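Local structure of trans-4-hydroxy-L-proline dehydratase (Clostridioides difficile 70-100-2010, 6VXC) at residues A[300-305]-A[361-366]; A[336-341]-A[393-398]. The protein catalyses the dehydration of trans-4-hydroxy-L-proline to (S)-1-pyrroline-5-carboxylate by glycyl radical chemistry, a step in the anaerobic breakdown of hydroxyproline. All blocks are in the same frame, centred on the assembly; numbering follows the deposited sequence.

Contact 1: residues A[300-305]-A[361-366]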
# COMPACT_ATOMS: atom_id res chain seq x y z
N PHE A 300 0.14 -0.33 9.17
CA PHE A 300 0.86 -1.51 9.65
C PHE A 300 -0.06 -2.70 9.46
O PHE A 300 -1.26 -2.55 9.21
CB PHE A 300 1.29 -1.34 11.13
CG PHE A 300 2.48 -2.19 11.53
CD1 PHE A 300 3.59 -2.28 10.70
CD2 PHE A 300 2.51 -2.85 12.73
CE1 PHE A 300 4.69 -3.03 11.06
CE2 PHE A 300 3.62 -3.61 13.10
CZ PHE A 300 4.71 -3.70 12.28
N THR A 301 0.51 -3.90 9.53
CA THR A 301 -0.30 -5.11 9.37
C THR A 301 0.38 -6.26 10.08
O THR A 301 1.61 -6.37 10.04
CB THR A 301 -0.52 -5.49 7.89
OG1 THR A 301 -1.03 -6.82 7.82
CG2 THR A 301 0.78 -5.41 7.09
N PRO A 302 -0.39 -7.16 10.69
CA PRO A 302 0.23 -8.36 11.28
C PRO A 302 0.76 -9.32 10.23
O PRO A 302 1.49 -10.26 10.60
CB PRO A 302 -0.92 -8.97 12.08
CG PRO A 302 -2.13 -8.55 11.33
CD PRO A 302 -1.86 -7.17 10.82
N GLY A 303 0.46 -9.11 8.95
CA GLY A 303 0.98 -9.99 7.92
C GLY A 303 0.34 -11.36 7.96
O GLY A 303 -0.84 -11.50 7.64
N ARG A 304 1.11 -12.38 8.35
CA ARG A 304 0.63 -13.77 8.36
C ARG A 304 -0.10 -14.06 9.67
O ARG A 304 0.32 -14.88 10.49
CB ARG A 304 1.80 -14.72 8.12
CG ARG A 304 2.61 -14.43 6.83
CD ARG A 304 1.88 -14.87 5.52
NE ARG A 304 1.84 -16.32 5.46
CZ ARG A 304 0.76 -17.05 5.71
NH1 ARG A 304 -0.39 -16.44 5.99
NH2 ARG A 304 0.82 -18.37 5.68
N LEU A 305 -1.22 -13.36 9.84
CA LEU A 305 -1.96 -13.36 11.09
C LEU A 305 -2.38 -14.77 11.50
O LEU A 305 -2.25 -15.13 12.67
CB LEU A 305 -3.18 -12.44 10.98
CG LEU A 305 -4.10 -12.31 12.19
CD1 LEU A 305 -3.35 -11.76 13.40
CD2 LEU A 305 -5.32 -11.43 11.86
N ALA A 361 -3.73 -1.82 4.85
CA ALA A 361 -3.22 -2.78 5.83
C ALA A 361 -3.60 -4.17 5.33
O ALA A 361 -4.74 -4.61 5.47
CB ALA A 361 -3.78 -2.52 7.22
N ASN A 362 -2.63 -4.85 4.74
CA ASN A 362 -2.86 -6.05 3.94
C ASN A 362 -2.58 -7.30 4.78
O ASN A 362 -1.45 -7.54 5.21
CB ASN A 362 -1.96 -5.99 2.71
CG ASN A 362 -2.26 -7.07 1.70
OD1 ASN A 362 -2.60 -8.19 2.04
ND2 ASN A 362 -2.05 -6.75 0.43
N ILE A 363 -3.61 -8.12 4.99
CA ILE A 363 -3.50 -9.38 5.73
C ILE A 363 -3.50 -10.54 4.74
O ILE A 363 -4.34 -10.59 3.84
CB ILE A 363 -4.63 -9.49 6.78
CG1 ILE A 363 -4.49 -8.34 7.80
CG2 ILE A 363 -4.59 -10.86 7.46
CD1 ILE A 363 -5.57 -8.26 8.87
N ASN A 364 -2.51 -11.44 4.89
CA ASN A 364 -2.30 -12.61 4.04
C ASN A 364 -2.75 -13.86 4.82
O ASN A 364 -2.12 -14.24 5.81
CB ASN A 364 -0.83 -12.75 3.66
CG ASN A 364 -0.38 -11.84 2.51
OD1 ASN A 364 0.65 -12.13 1.90
ND2 ASN A 364 -1.09 -10.74 2.24
N THR A 365 -3.82 -14.51 4.37
CA THR A 365 -4.36 -15.70 5.02
C THR A 365 -4.19 -16.91 4.11
O THR A 365 -4.38 -16.82 2.89
CB THR A 365 -5.85 -15.47 5.38
OG1 THR A 365 -5.95 -14.41 6.33
CG2 THR A 365 -6.52 -16.71 5.98
N GLY A 366 -3.81 -18.04 4.69
CA GLY A 366 -3.57 -19.23 3.91
C GLY A 366 -2.09 -19.56 3.79
O GLY A 366 -1.42 -19.78 4.80
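The guanidinium of R304 meets strand 362-366 by its edge, where two backbone carbonyls receive it. O of N364 lies in its plane, 2.8 Å from R304 NH1, although the bent N-H path (127°) makes this bond weak; O of G366 sits 2.8 Å from R304 NH2 and is tilted 29° out of the plane. The arginine leaves its backbone pointing away from the strand, and bends at chi2 and chi3 bring the group back, with R304 CD lying 3.9 Å from CB of N364. NH1 also forms a salt bridge with D306, and NH2 a hydrogen bond with I368 O. In the N364 amide, OD1 accepts from T451 N and Q400 NE2. Strand 362-366 runs parallel to neighbouring strand 396-401, in a fold that in this family is a ten-stranded alpha/beta barrel around the active site. The side chain of N362 bonds to G453 O and lies about 6 Å from that of C454, by similarity the radical cysteine. Only one bond joins the two backbones directly, N364 N to G303 O at 3.2 Å. Near the other end, T301 directs OG1 to N362 O, 2.7 Å away and well above the carbonyl plane. T301 OG1 also accepts from G303 N at 3.0 Å, closing an ST turn, so the hydroxyl is fixed as donor to the strand and acceptor from its own loop. I363 supplies the apolar layer: its CG2 branch, anti to the backbone N, reaches CB of L305 at 4.1 Å, while CG1 lies beside CD of P302.

Contact 2: residues A[336-341]-A[393-398]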
# COMPACT_ATOMS: atom_id res chain seq x y z
N VAL A 336 -12.79 -3.99 13.12
CA VAL A 336 -13.35 -2.67 13.34
C VAL A 336 -12.25 -1.67 13.71
O VAL A 336 -12.28 -0.52 13.28
CB VAL A 336 -14.44 -2.72 14.43
CG1 VAL A 336 -14.83 -1.31 14.84
CG2 VAL A 336 -15.66 -3.53 13.94
N LYS A 337 -11.26 -2.10 14.51
CA LYS A 337 -10.18 -1.18 14.88
C LYS A 337 -9.43 -0.67 13.66
O LYS A 337 -9.15 0.53 13.55
CB LYS A 337 -9.21 -1.83 15.87
CG LYS A 337 -9.81 -2.26 17.19
CD LYS A 337 -10.51 -1.10 17.94
CE LYS A 337 -9.63 0.09 18.20
NZ LYS A 337 -10.33 1.21 18.94
N PHE A 338 -9.09 -1.57 12.73
CA PHE A 338 -8.50 -1.13 11.46
C PHE A 338 -9.41 -0.10 10.78
O PHE A 338 -8.94 0.94 10.31
CB PHE A 338 -8.29 -2.32 10.53
CG PHE A 338 -7.08 -3.17 10.83
CD1 PHE A 338 -5.81 -2.74 10.49
CD2 PHE A 338 -7.24 -4.44 11.38
CE1 PHE A 338 -4.71 -3.54 10.73
CE2 PHE A 338 -6.15 -5.24 11.63
CZ PHE A 338 -4.88 -4.80 11.31
N ASN A 339 -10.71 -0.40 10.70
CA ASN A 339 -11.64 0.47 9.99
C ASN A 339 -11.83 1.82 10.68
O ASN A 339 -12.35 2.74 10.04
CB ASN A 339 -13.01 -0.21 9.82
CG ASN A 339 -13.85 0.45 8.74
OD1 ASN A 339 -13.51 0.41 7.56
ND2 ASN A 339 -14.97 1.03 9.14
N ASN A 340 -11.44 1.94 11.94
CA ASN A 340 -11.48 3.22 12.65
C ASN A 340 -10.28 4.13 12.34
O ASN A 340 -10.32 5.28 12.78
CB ASN A 340 -11.53 2.99 14.18
CG ASN A 340 -12.90 2.54 14.66
OD1 ASN A 340 -13.86 2.51 13.90
ND2 ASN A 340 -13.00 2.21 15.94
N GLN A 341 -9.26 3.67 11.61
CA GLN A 341 -8.04 4.44 11.34
C GLN A 341 -7.91 4.79 9.86
O GLN A 341 -7.37 4.00 9.08
CB GLN A 341 -6.78 3.69 11.80
CG GLN A 341 -6.94 2.86 13.09
CD GLN A 341 -7.45 3.67 14.26
OE1 GLN A 341 -7.01 4.80 14.50
NE2 GLN A 341 -8.38 3.09 15.01
N ILE A 393 -13.84 -2.29 4.30
CA ILE A 393 -12.76 -2.11 3.33
C ILE A 393 -11.39 -1.97 3.99
O ILE A 393 -10.38 -2.06 3.28
CB ILE A 393 -13.02 -0.91 2.40
CG1 ILE A 393 -13.18 0.39 3.17
CG2 ILE A 393 -14.21 -1.18 1.50
CD1 ILE A 393 -13.42 1.59 2.25
N GLN A 394 -11.34 -1.80 5.30
CA GLN A 394 -10.12 -1.97 6.07
C GLN A 394 -10.40 -3.01 7.15
O GLN A 394 -11.47 -2.97 7.73
CB GLN A 394 -9.67 -0.67 6.73
CG GLN A 394 -9.33 0.47 5.80
CD GLN A 394 -8.35 1.44 6.46
OE1 GLN A 394 -7.14 1.24 6.39
NE2 GLN A 394 -8.87 2.48 7.10
N PRO A 395 -9.48 -3.94 7.40
CA PRO A 395 -8.22 -4.14 6.70
C PRO A 395 -8.45 -4.71 5.30
O PRO A 395 -9.59 -5.04 4.92
CB PRO A 395 -7.50 -5.17 7.57
CG PRO A 395 -8.63 -5.99 8.13
CD PRO A 395 -9.74 -5.01 8.38
N SER A 396 -7.37 -4.82 4.54
CA SER A 396 -7.40 -5.43 3.22
C SER A 396 -7.10 -6.91 3.42
O SER A 396 -5.94 -7.32 3.55
CB SER A 396 -6.38 -4.72 2.32
OG SER A 396 -6.36 -5.25 1.02
N SER A 397 -8.17 -7.73 3.48
CA SER A 397 -8.09 -9.13 3.88
C SER A 397 -8.00 -10.01 2.64
O SER A 397 -8.97 -10.15 1.89
CB SER A 397 -9.29 -9.52 4.74
OG SER A 397 -9.22 -10.89 5.10
N ASN A 398 -6.84 -10.62 2.44
CA ASN A 398 -6.53 -11.35 1.21
C ASN A 398 -6.05 -12.75 1.54
O ASN A 398 -5.78 -13.08 2.70
CB ASN A 398 -5.48 -10.60 0.39
CG ASN A 398 -5.92 -9.22 0.06
OD1 ASN A 398 -6.96 -9.03 -0.55
ND2 ASN A 398 -5.20 -8.24 0.54
O HOH W 1 -6.27 0.60 9.12
O HOH W 2 -15.49 -0.21 5.53
O HOH W 3 -12.09 3.02 6.62
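F338, near the end of helix 324-339, lays one face of its ring against P395. CB of the proline stands 4.0 Å from the ring centroid and 18° off the ring normal, a CH-pi contact displaced toward the CG and CD2 rim. The two side chains cross at about a right angle, and the overlap extends to the root of the phenylalanine, whose CB is 3.7 Å from CD of P395. The peptide bond between Q394 and P395 is cis, a bend that comes just before strand 396-401 begins.

Q394 provides the polar half. Its CB faces the helix end, close to CA of N339, and the chain beyond CG is extended (chi2 -155°), carrying the amide to Q341. There Q394 NE2 donates to Q341 O at 2.9 Å with a fairly straight approach (155°), from above the carbonyl plane. The other end of the Q394 amide is held as well: OE1 accepts from D359 N and from water 1, which also donates to F338 O and lies at the edge of the F338 ring. A second water bridges OD1 of N339 to I393 N, with 2.9 Å on both arms, and a third donates to the same OD1 and accepts a weak bond from Q394 NE2. ND2 of N339 bonds to S36. Q341 NE2, for its part, donates to K337 O at 3.0 Å and also bonds to E92. The arrangement is that of a helix C-terminus met by the loop leading into a parallel strand, with a glutamine reaching a carbonyl near the helix end, at a helix-strand junction of the glycyl radical enzyme barrel.

Overall arrangement
Contacts 1 and 2 are both interior, their centres 11 Å apart, and they meet at neighbouring parallel strands of the same sheet: A361 O with S396 N, and I363 N with S396 O, are probable hydrogen bonds. Along the chain their segments alternate. Contact 1, wholly buried, binds a loop along strand 362-366 through direct polar bonds to backbone carbonyls; contact 2 fastens a helix end to the loop before the next strand by ring-proline overlap, one amide bond and bridging waters, with partly exposed residues. Contact 1 also lies nearer the probable active site: between side chains, N362 is about 6 Å from C454, the probable radical cysteine, against about 11 Å for Q394.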